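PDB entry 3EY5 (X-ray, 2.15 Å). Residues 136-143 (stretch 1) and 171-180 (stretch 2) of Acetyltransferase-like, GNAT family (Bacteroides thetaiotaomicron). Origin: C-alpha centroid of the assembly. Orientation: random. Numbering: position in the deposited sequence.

Stretch 1, residues 136-143: DYYQPPYK
Stretch 2 (171-180) KLHTIVYGVK

A short strand and the last part of a helix run side by side in nearly the same direction, their axes 8° apart and 9.9 Å away at closest approach. Rings make up much of the contact, which buries 436 Å² in all and is organised round Y177, P140 and H173.

Stretch 1 is extended through Q139 and stays so through P140 (phi/psi -58/153) and P141 (-72/147) before Y142 turns to -71/-37. Stretch 2 enters already helical at K171, with a wider pi-type turn at 172-176: L172 O receives both V176 N at 3.0 Å and Y177 N at 3.3 Å. Y177 follows at -105/-7, and G178 leaves helical geometry at 65/29, a positive phi that favours glycine. V179 returns to extended values (-66/140), its N bonded to H173 O at 2.8 Å. The register is set where P140 CA lies 6.1 Å from Y177 CA.

P140 is the corner of the contact. Its CA-to-CB bond points toward stretch 2, and its C-gamma exo ring meets two aromatic rings that lie in directions roughly at right angles as seen from it. P140 CG sits 3.7 Å from the H173 ring centroid, only 12° off the normal, while P140 CD lies over a face of Y177, 4.0 Å from its centroid and 24° off the normal. A rigid, compact ring thus offers CH groups to two pi faces at once. P140 CG also packs 3.5 Å from Y177 CB, and P140 CB meets V179 CG2 at 3.6 Å, with V179 in rotamer t.

Y177 covers the most surface. Its CA-to-CB bond also points toward the partner stretch; chi1 is m and chi2 102°, and the ring contacts Y137, Q139, P140 and Y142. Q139, t at chi1 and chi2, brings CG to 3.6 Å from Y177 CE2. Y142 (chi1 m, chi2 -73°) starts sideways but its end comes nearer, until CZ is 3.5 Å from Y177 CE2; the rings meet obliquely, planes at 57° and centroids 5.2 Å apart. One water joins the two phenols, donating to Y142 OH at 2.6 Å and lying 2.8 Å from Y177 OH.

H173, chi1 m and chi2 -158°, supplies the one direct hydrogen bond between the stretches. H173 NE2 donates to the backbone Y138 O at 2.9 Å, a weak bond with an N-H...O angle of 128°. H173 NE2 is also 3.4 Å from Y137 CE1, the two rings oblique at 51°. Y137 (chi1 t, chi2 71°) reaches onward, its OH 3.6 Å from CD1 of L172, which is m, t. The rule to read here is one proline serving two rings, with a weak hydrogen bond from the imidazole to a backbone carbonyl.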

# COMPACT_ATOMS: atom_id res chain seq x y z
N ASP A 136 9.10 16.66 -0.86
CA ASP A 136 7.81 17.23 -1.20
C ASP A 136 7.07 16.31 -2.21
O ASP A 136 6.88 16.68 -3.38
CB ASP A 136 8.01 18.64 -1.78
CG ASP A 136 6.68 19.39 -1.96
OD1 ASP A 136 5.70 19.07 -1.23
OD2 ASP A 136 6.62 20.30 -2.84
N TYR A 137 6.65 15.14 -1.75
CA TYR A 137 5.95 14.17 -2.59
C TYR A 137 4.42 14.50 -2.75
O TYR A 137 3.78 15.01 -1.80
CB TYR A 137 6.12 12.78 -1.98
CG TYR A 137 5.44 11.72 -2.83
CD1 TYR A 137 5.95 11.36 -4.06
CD2 TYR A 137 4.29 11.09 -2.39
CE1 TYR A 137 5.33 10.38 -4.87
CE2 TYR A 137 3.65 10.12 -3.18
CZ TYR A 137 4.17 9.79 -4.44
OH TYR A 137 3.55 8.81 -5.24
N TYR A 138 3.88 14.18 -3.92
CA TYR A 138 2.44 14.26 -4.22
C TYR A 138 1.96 12.98 -4.87
O TYR A 138 2.60 12.48 -5.81
CB TYR A 138 2.14 15.43 -5.18
CG TYR A 138 2.19 16.78 -4.46
CD1 TYR A 138 3.39 17.45 -4.31
CD2 TYR A 138 1.03 17.34 -3.90
CE1 TYR A 138 3.46 18.65 -3.61
CE2 TYR A 138 1.08 18.54 -3.22
CZ TYR A 138 2.30 19.18 -3.07
OH TYR A 138 2.36 20.37 -2.41
N GLN A 139 0.85 12.42 -4.39
CA GLN A 139 0.19 11.34 -5.08
C GLN A 139 -0.69 11.90 -6.21
O GLN A 139 -1.65 12.63 -5.93
CB GLN A 139 -0.67 10.53 -4.11
CG GLN A 139 -1.30 9.29 -4.76
CD GLN A 139 -2.39 8.70 -3.90
OE1 GLN A 139 -3.55 8.67 -4.30
NE2 GLN A 139 -2.04 8.28 -2.70
N PRO A 140 -0.38 11.54 -7.49
CA PRO A 140 -1.22 11.89 -8.63
C PRO A 140 -2.61 11.31 -8.38
O PRO A 140 -2.72 10.33 -7.68
CB PRO A 140 -0.56 11.14 -9.82
CG PRO A 140 0.84 10.84 -9.38
CD PRO A 140 0.68 10.58 -7.86
N PRO A 141 -3.67 11.92 -8.95
CA PRO A 141 -5.04 11.45 -8.67
C PRO A 141 -5.34 10.11 -9.33
O PRO A 141 -4.87 9.85 -10.44
CB PRO A 141 -5.92 12.51 -9.35
CG PRO A 141 -5.03 13.12 -10.44
CD PRO A 141 -3.65 13.09 -9.84
N TYR A 142 -6.16 9.29 -8.68
CA TYR A 142 -6.70 8.12 -9.36
C TYR A 142 -7.73 8.50 -10.41
O TYR A 142 -7.81 7.86 -11.46
CB TYR A 142 -7.31 7.14 -8.37
CG TYR A 142 -6.29 6.30 -7.63
CD1 TYR A 142 -5.60 5.28 -8.29
CD2 TYR A 142 -5.99 6.54 -6.30
CE1 TYR A 142 -4.64 4.50 -7.62
CE2 TYR A 142 -5.00 5.76 -5.61
CZ TYR A 142 -4.36 4.74 -6.27
OH TYR A 142 -3.42 3.95 -5.63
N LYS A 143 -8.55 9.51 -10.15
CA LYS A 143 -9.50 9.90 -11.19
C LYS A 143 -9.06 11.21 -11.80
O LYS A 143 -8.74 12.14 -11.07
CB LYS A 143 -10.94 9.98 -10.68
CG LYS A 143 -11.32 9.00 -9.54
CD LYS A 143 -10.97 7.56 -9.85
CE LYS A 143 -11.39 6.67 -8.71
NZ LYS A 143 -12.71 6.13 -9.05
N LYS A 171 9.27 6.48 -11.04
CA LYS A 171 8.67 5.15 -11.16
C LYS A 171 7.21 5.05 -10.69
O LYS A 171 6.38 4.44 -11.36
CB LYS A 171 9.51 4.10 -10.39
CG LYS A 171 10.93 3.96 -10.91
CD LYS A 171 11.69 2.80 -10.24
CE LYS A 171 13.21 2.83 -10.53
NZ LYS A 171 14.03 3.63 -9.52
N LEU A 172 6.91 5.65 -9.53
CA LEU A 172 5.56 5.67 -8.97
C LEU A 172 4.56 6.43 -9.86
O LEU A 172 3.46 5.92 -10.16
CB LEU A 172 5.55 6.32 -7.56
CG LEU A 172 6.41 5.64 -6.48
CD1 LEU A 172 6.19 6.31 -5.12
CD2 LEU A 172 6.14 4.17 -6.38
N HIS A 173 4.93 7.66 -10.24
CA HIS A 173 4.03 8.50 -11.01
C HIS A 173 3.68 7.90 -12.37
O HIS A 173 2.56 7.99 -12.84
CB HIS A 173 4.63 9.88 -11.19
CG HIS A 173 4.55 10.71 -9.95
ND1 HIS A 173 4.60 12.08 -9.98
CD2 HIS A 173 4.37 10.35 -8.66
CE1 HIS A 173 4.48 12.55 -8.74
NE2 HIS A 173 4.33 11.52 -7.92
N THR A 174 4.65 7.28 -13.01
CA THR A 174 4.39 6.84 -14.37
C THR A 174 3.71 5.48 -14.36
O THR A 174 2.69 5.31 -15.04
CB THR A 174 5.65 6.85 -15.22
OG1 THR A 174 6.69 6.17 -14.52
CG2 THR A 174 6.14 8.28 -15.44
N ILE A 175 4.21 4.54 -13.55
CA ILE A 175 3.73 3.16 -13.57
C ILE A 175 2.49 2.92 -12.75
O ILE A 175 1.58 2.21 -13.18
CB ILE A 175 4.82 2.17 -13.16
CG1 ILE A 175 5.98 2.29 -14.15
CG2 ILE A 175 4.25 0.72 -13.20
CD1 ILE A 175 7.34 2.21 -13.54
N VAL A 176 2.43 3.51 -11.56
CA VAL A 176 1.29 3.22 -10.72
C VAL A 176 0.11 4.15 -11.04
O VAL A 176 -1.06 3.74 -11.05
CB VAL A 176 1.68 3.24 -9.23
CG1 VAL A 176 0.46 3.16 -8.35
CG2 VAL A 176 2.65 2.08 -8.95
N TYR A 177 0.44 5.40 -11.28
CA TYR A 177 -0.57 6.46 -11.38
C TYR A 177 -0.84 6.91 -12.81
O TYR A 177 -1.79 7.67 -13.04
CB TYR A 177 -0.20 7.62 -10.45
CG TYR A 177 -0.23 7.14 -9.01
CD1 TYR A 177 0.93 6.84 -8.34
CD2 TYR A 177 -1.43 6.98 -8.33
CE1 TYR A 177 0.92 6.40 -7.02
CE2 TYR A 177 -1.47 6.50 -7.03
CZ TYR A 177 -0.28 6.21 -6.38
OH TYR A 177 -0.26 5.75 -5.07
N GLY A 178 -0.05 6.39 -13.75
CA GLY A 178 -0.26 6.63 -15.18
C GLY A 178 -0.08 8.07 -15.60
O GLY A 178 -0.70 8.50 -16.58
N VAL A 179 0.77 8.81 -14.89
CA VAL A 179 1.19 10.15 -15.33
C VAL A 179 2.01 10.10 -16.64
O VAL A 179 2.83 9.19 -16.82
CB VAL A 179 1.96 10.91 -14.20
CG1 VAL A 179 2.66 12.18 -14.75
CG2 VAL A 179 1.01 11.26 -13.07
N LYS A 180 1.74 11.07 -17.52
CA LYS A 180 2.49 11.37 -18.76
C LYS A 180 2.30 10.29 -19.81
O LYS A 180 1.24 10.22 -20.43
CB LYS A 180 3.98 11.69 -18.51
CG LYS A 180 4.97 10.55 -18.82
CD LYS A 180 6.24 10.66 -17.96
CE LYS A 180 7.50 10.21 -18.71
NZ LYS A 180 7.43 8.83 -19.29
O HOH W 1 -2.27 4.64 -3.44